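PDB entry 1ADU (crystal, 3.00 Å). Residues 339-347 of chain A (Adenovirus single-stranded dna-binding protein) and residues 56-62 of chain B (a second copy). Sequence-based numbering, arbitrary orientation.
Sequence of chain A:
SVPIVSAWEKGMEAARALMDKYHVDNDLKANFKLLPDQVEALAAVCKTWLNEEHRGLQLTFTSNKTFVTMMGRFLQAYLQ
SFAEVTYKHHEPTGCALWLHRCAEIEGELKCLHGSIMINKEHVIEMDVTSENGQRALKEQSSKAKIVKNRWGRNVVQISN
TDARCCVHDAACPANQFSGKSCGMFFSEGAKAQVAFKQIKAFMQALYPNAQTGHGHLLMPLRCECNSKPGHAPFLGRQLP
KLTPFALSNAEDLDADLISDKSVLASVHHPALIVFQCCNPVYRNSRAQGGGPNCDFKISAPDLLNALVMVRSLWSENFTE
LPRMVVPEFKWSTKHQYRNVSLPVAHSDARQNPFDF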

ATOM      1  N   ASN A 339      -0.824   4.530  -7.336  1.00 36.16           N
ATOM      2  CA  ASN A 339       0.552   4.153  -7.632  1.00 38.53           C
ATOM      3  C   ASN A 339       1.503   4.398  -6.466  1.00 37.84           C
ATOM      4  O   ASN A 339       2.484   3.674  -6.308  1.00 40.89           O
ATOM      5  CB  ASN A 339       1.058   4.887  -8.873  1.00 41.52           C
ATOM      6  CG  ASN A 339       0.596   4.240 -10.162  1.00 46.65           C
ATOM      7  OD1 ASN A 339      -0.110   4.855 -10.960  1.00 48.71           O
ATOM      8  ND2 ASN A 339       0.993   2.990 -10.373  1.00 47.25           N
ATOM      9  N   VAL A 340       1.228   5.424  -5.665  1.00 34.42           N
ATOM     10  CA  VAL A 340       2.082   5.747  -4.523  1.00 31.90           C
ATOM     11  C   VAL A 340       1.482   5.155  -3.250  1.00 31.26           C
ATOM     12  O   VAL A 340       0.264   5.172  -3.057  1.00 25.35           O
ATOM     13  CB  VAL A 340       2.284   7.285  -4.371  1.00 28.39           C
ATOM     14  CG1 VAL A 340       3.245   7.591  -3.232  1.00 25.44           C
ATOM     15  CG2 VAL A 340       2.825   7.867  -5.664  1.00 25.92           C
ATOM     16  N   SER A 341       2.347   4.601  -2.408  1.00 33.94           N
ATOM     17  CA  SER A 341       1.934   3.969  -1.162  1.00 37.08           C
ATOM     18  C   SER A 341       2.017   4.889   0.042  1.00 33.32           C
ATOM     19  O   SER A 341       2.528   5.998  -0.046  1.00 36.69           O
ATOM     20  CB  SER A 341       2.798   2.734  -0.906  1.00 35.20           C
ATOM     21  OG  SER A 341       4.173   3.077  -0.926  1.00 39.70           O
ATOM     22  N   LEU A 342       1.503   4.406   1.166  1.00 33.88           N
ATOM     23  CA  LEU A 342       1.533   5.146   2.418  1.00 36.50           C
ATOM     24  C   LEU A 342       2.371   4.296   3.371  1.00 40.03           C
ATOM     25  O   LEU A 342       2.263   3.064   3.376  1.00 44.01           O
ATOM     26  CB  LEU A 342       0.119   5.345   2.969  1.00 35.04           C
ATOM     27  CG  LEU A 342      -0.894   6.103   2.100  1.00 35.41           C
ATOM     28  CD1 LEU A 342      -2.168   6.353   2.906  1.00 28.97           C
ATOM     29  CD2 LEU A 342      -0.304   7.422   1.614  1.00 32.81           C
ATOM     30  N   PRO A 343       3.247   4.936   4.160  1.00 41.21           N
ATOM     31  CA  PRO A 343       4.108   4.225   5.107  1.00 41.56           C
ATOM     32  C   PRO A 343       3.368   3.459   6.198  1.00 42.74           C
ATOM     33  O   PRO A 343       2.544   4.028   6.924  1.00 44.72           O
ATOM     34  CB  PRO A 343       4.949   5.350   5.711  1.00 37.84           C
ATOM     35  CG  PRO A 343       4.987   6.370   4.621  1.00 39.28           C
ATOM     36  CD  PRO A 343       3.563   6.373   4.156  1.00 40.33           C
ATOM     37  N   VAL A 344       3.657   2.164   6.290  1.00 41.25           N
ATOM     38  CA  VAL A 344       3.073   1.307   7.318  1.00 40.65           C
ATOM     39  C   VAL A 344       4.209   0.870   8.231  1.00 39.81           C
ATOM     40  O   VAL A 344       5.293   0.504   7.765  1.00 34.51           O
ATOM     41  CB  VAL A 344       2.376   0.057   6.734  1.00 41.21           C
ATOM     42  CG1 VAL A 344       1.072   0.446   6.071  1.00 44.02           C
ATOM     43  CG2 VAL A 344       3.286  -0.646   5.738  1.00 48.82           C
ATOM     44  N   ALA A 345       3.970   0.957   9.532  1.00 42.72           N
ATOM     45  CA  ALA A 345       4.963   0.590  10.532  1.00 50.49           C
ATOM     46  C   ALA A 345       5.369  -0.884  10.500  1.00 55.50           C
ATOM     47  O   ALA A 345       4.973  -1.638   9.610  1.00 60.23           O
ATOM     48  CB  ALA A 345       4.449   0.954  11.915  1.00 51.83           C
ATOM     49  N   HIS A 346       6.205  -1.279  11.451  1.00 60.82           N
ATOM     50  CA  HIS A 346       6.667  -2.655  11.575  1.00 63.32           C
ATOM     51  C   HIS A 346       6.787  -2.964  13.058  1.00 64.61           C
ATOM     52  O   HIS A 346       7.357  -2.180  13.817  1.00 65.22           O
ATOM     53  CB  HIS A 346       8.015  -2.849  10.881  1.00 65.82           C
ATOM     54  CG  HIS A 346       7.903  -3.153   9.419  1.00 72.33           C
ATOM     55  ND1 HIS A 346       7.201  -2.355   8.540  1.00 73.90           N
ATOM     56  CD2 HIS A 346       8.404  -4.170   8.680  1.00 74.81           C
ATOM     57  CE1 HIS A 346       7.274  -2.866   7.326  1.00 78.02           C
ATOM     58  NE2 HIS A 346       7.999  -3.969   7.383  1.00 78.46           N
ATOM     59  N   SER A 347       6.212  -4.090  13.463  1.00 66.45           N
ATOM     60  CA  SER A 347       6.208  -4.518  14.857  1.00 66.94           C
ATOM     61  C   SER A 347       7.581  -4.596  15.515  1.00 64.90           C
ATOM     62  O   SER A 347       8.426  -5.407  15.131  1.00 63.22           O
ATOM     63  CB  SER A 347       5.489  -5.861  14.988  1.00 68.89           C
ATOM     64  OG  SER A 347       4.170  -5.773  14.473  1.00 77.30           O
TER
ATOM     65  N   GLY B  56       6.664  -8.548   0.267  1.00 51.71           N
ATOM     66  CA  GLY B  56       5.692  -7.473   0.182  1.00 52.47           C
ATOM     67  C   GLY B  56       6.117  -6.153   0.801  1.00 52.94           C
ATOM     68  O   GLY B  56       5.285  -5.431   1.359  1.00 55.02           O
ATOM     69  N   LEU B  57       7.400  -5.825   0.702  1.00 50.44           N
ATOM     70  CA  LEU B  57       7.906  -4.579   1.270  1.00 47.02           C
ATOM     71  C   LEU B  57       7.706  -3.417   0.306  1.00 47.15           C
ATOM     72  O   LEU B  57       8.342  -3.360  -0.751  1.00 46.90           O
ATOM     73  CB  LEU B  57       9.391  -4.707   1.610  1.00 43.34           C
ATOM     74  CG  LEU B  57      10.067  -3.502   2.266  1.00 33.45           C
ATOM     75  CD1 LEU B  57       9.659  -3.392   3.728  1.00 32.88           C
ATOM     76  CD2 LEU B  57      11.562  -3.661   2.152  1.00 36.79           C
ATOM     77  N   GLN B  58       6.815  -2.497   0.661  1.00 45.18           N
ATOM     78  CA  GLN B  58       6.563  -1.334  -0.181  1.00 45.09           C
ATOM     79  C   GLN B  58       7.209  -0.092   0.434  1.00 40.93           C
ATOM     80  O   GLN B  58       7.000   0.211   1.611  1.00 41.51           O
ATOM     81  CB  GLN B  58       5.063  -1.119  -0.391  1.00 47.83           C
ATOM     82  CG  GLN B  58       4.265  -0.983   0.886  1.00 57.44           C
ATOM     83  CD  GLN B  58       2.980  -0.214   0.676  1.00 67.01           C
ATOM     84  OE1 GLN B  58       2.340  -0.324  -0.370  1.00 73.20           O
ATOM     85  NE2 GLN B  58       2.615   0.608   1.653  1.00 70.39           N
ATOM     86  N   LEU B  59       7.990   0.620  -0.373  1.00 32.84           N
ATOM     87  CA  LEU B  59       8.689   1.818   0.073  1.00 23.37           C
ATOM     88  C   LEU B  59       8.035   3.089  -0.457  1.00 26.07           C
ATOM     89  O   LEU B  59       7.708   3.170  -1.641  1.00 32.03           O
ATOM     90  CB  LEU B  59      10.131   1.761  -0.417  1.00 10.91           C
ATOM     91  CG  LEU B  59      10.923   0.530   0.018  1.00  8.22           C
ATOM     92  CD1 LEU B  59      12.177   0.406  -0.824  1.00  5.15           C
ATOM     93  CD2 LEU B  59      11.249   0.603   1.505  1.00  2.29           C
ATOM     94  N   THR B  60       7.851   4.083   0.406  1.00 25.62           N
ATOM     95  CA  THR B  60       7.258   5.349  -0.020  1.00 28.11           C
ATOM     96  C   THR B  60       8.347   6.424  -0.165  1.00 27.18           C
ATOM     97  O   THR B  60       8.935   6.866   0.826  1.00 30.10           O
ATOM     98  CB  THR B  60       6.176   5.831   0.969  1.00 28.68           C
ATOM     99  OG1 THR B  60       5.231   4.774   1.195  1.00 37.03           O
ATOM    100  CG2 THR B  60       5.443   7.035   0.409  1.00 26.58           C
ATOM    101  N   PHE B  61       8.618   6.826  -1.405  1.00 24.54           N
ATOM    102  CA  PHE B  61       9.633   7.832  -1.715  1.00 24.93           C
ATOM    103  C   PHE B  61      10.978   7.397  -1.160  1.00 25.87           C
ATOM    104  O   PHE B  61      11.576   8.097  -0.340  1.00 33.73           O
ATOM    105  CB  PHE B  61       9.255   9.203  -1.136  1.00 24.65           C
ATOM    106  CG  PHE B  61       7.997   9.784  -1.715  1.00 24.53           C
ATOM    107  CD1 PHE B  61       7.782   9.787  -3.087  1.00 22.81           C
ATOM    108  CD2 PHE B  61       7.023  10.319  -0.884  1.00 29.03           C
ATOM    109  CE1 PHE B  61       6.616  10.307  -3.621  1.00 22.66           C
ATOM    110  CE2 PHE B  61       5.849  10.843  -1.413  1.00 28.70           C
ATOM    111  CZ  PHE B  61       5.649  10.836  -2.785  1.00 27.86           C
ATOM    112  N   THR B  62      11.447   6.233  -1.591  1.00 18.12           N
ATOM    113  CA  THR B  62      12.713   5.707  -1.115  1.00 15.62           C
ATOM    114  C   THR B  62      13.332   4.809  -2.164  1.00 23.98           C
ATOM    115  O   THR B  62      12.642   3.984  -2.769  1.00 33.25           O
ATOM    116  CB  THR B  62      12.516   4.858   0.149  1.00 12.93           C
ATOM    117  OG1 THR B  62      12.010   5.677   1.217  1.00 16.38           O
ATOM    118  CG2 THR B  62      13.829   4.205   0.572  1.00  7.49           C
TER

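The contact between the two copies is small, burying 374 Å² over both stretches, and it centres on A:Ser341 and B:Thr60. Their CA atoms lie 5.6 Å apart, the nearest such pair across the contact. Neither stretch has regular helix or strand structure, and their end-to-end directions differ by 127°.

B:Thr60 and A:Ser341 are both buried, and both point their CA-to-CB bonds toward the other stretch. With A:Ser341 in the p rotamer and B:Thr60 in the m rotamer, A:Ser341 OG comes 2.9 Å from B:Thr60 OG1. The two hydroxyls are hydrogen-bonded, and either could be the donor. The bond gives each buried hydroxyl a polar partner. Threonine adds a methyl group: B:Thr60 CG2 lies 4.3 Å from A:Val340 CG1. B:Thr60 OG1 also sits 3.8 Å from A:Pro343 CD, so the proline ring packs near the hydroxyl.

B:Gln58 covers nearly as much surface. Its CA-to-CB bond also points toward chain A, and its long side chain reaches the backbone there. B:Gln58 OE1 is 3.1 Å from A:Ser341 CB. B:Gln58 NE2 is 3.0 Å from A:Leu342 O, but the angle is too poor for a hydrogen bond. The same NE2 of B:Gln58 lies 4.3 Å from A:Val344 CG2.

Looser packing lies farther out. The apolar pair is A:Val340 CG1 and B:Phe61 CZ, 4.1 Å apart. The phenylalanine CA-to-CB bond points sideways, but the ring is long enough to bring its tip nearer. The CA-to-CB bond of B:Leu57 is also sideways, and its end comes nearer in the same way. B:Leu57 CD1 makes a van der Waals contact with A:His346 NE2 at 4.1 Å, although that histidine is poorly ordered. A:Leu342 points its CA-to-CB bond away from chain B, and its side chain stays 5.4 Å or more from that stretch.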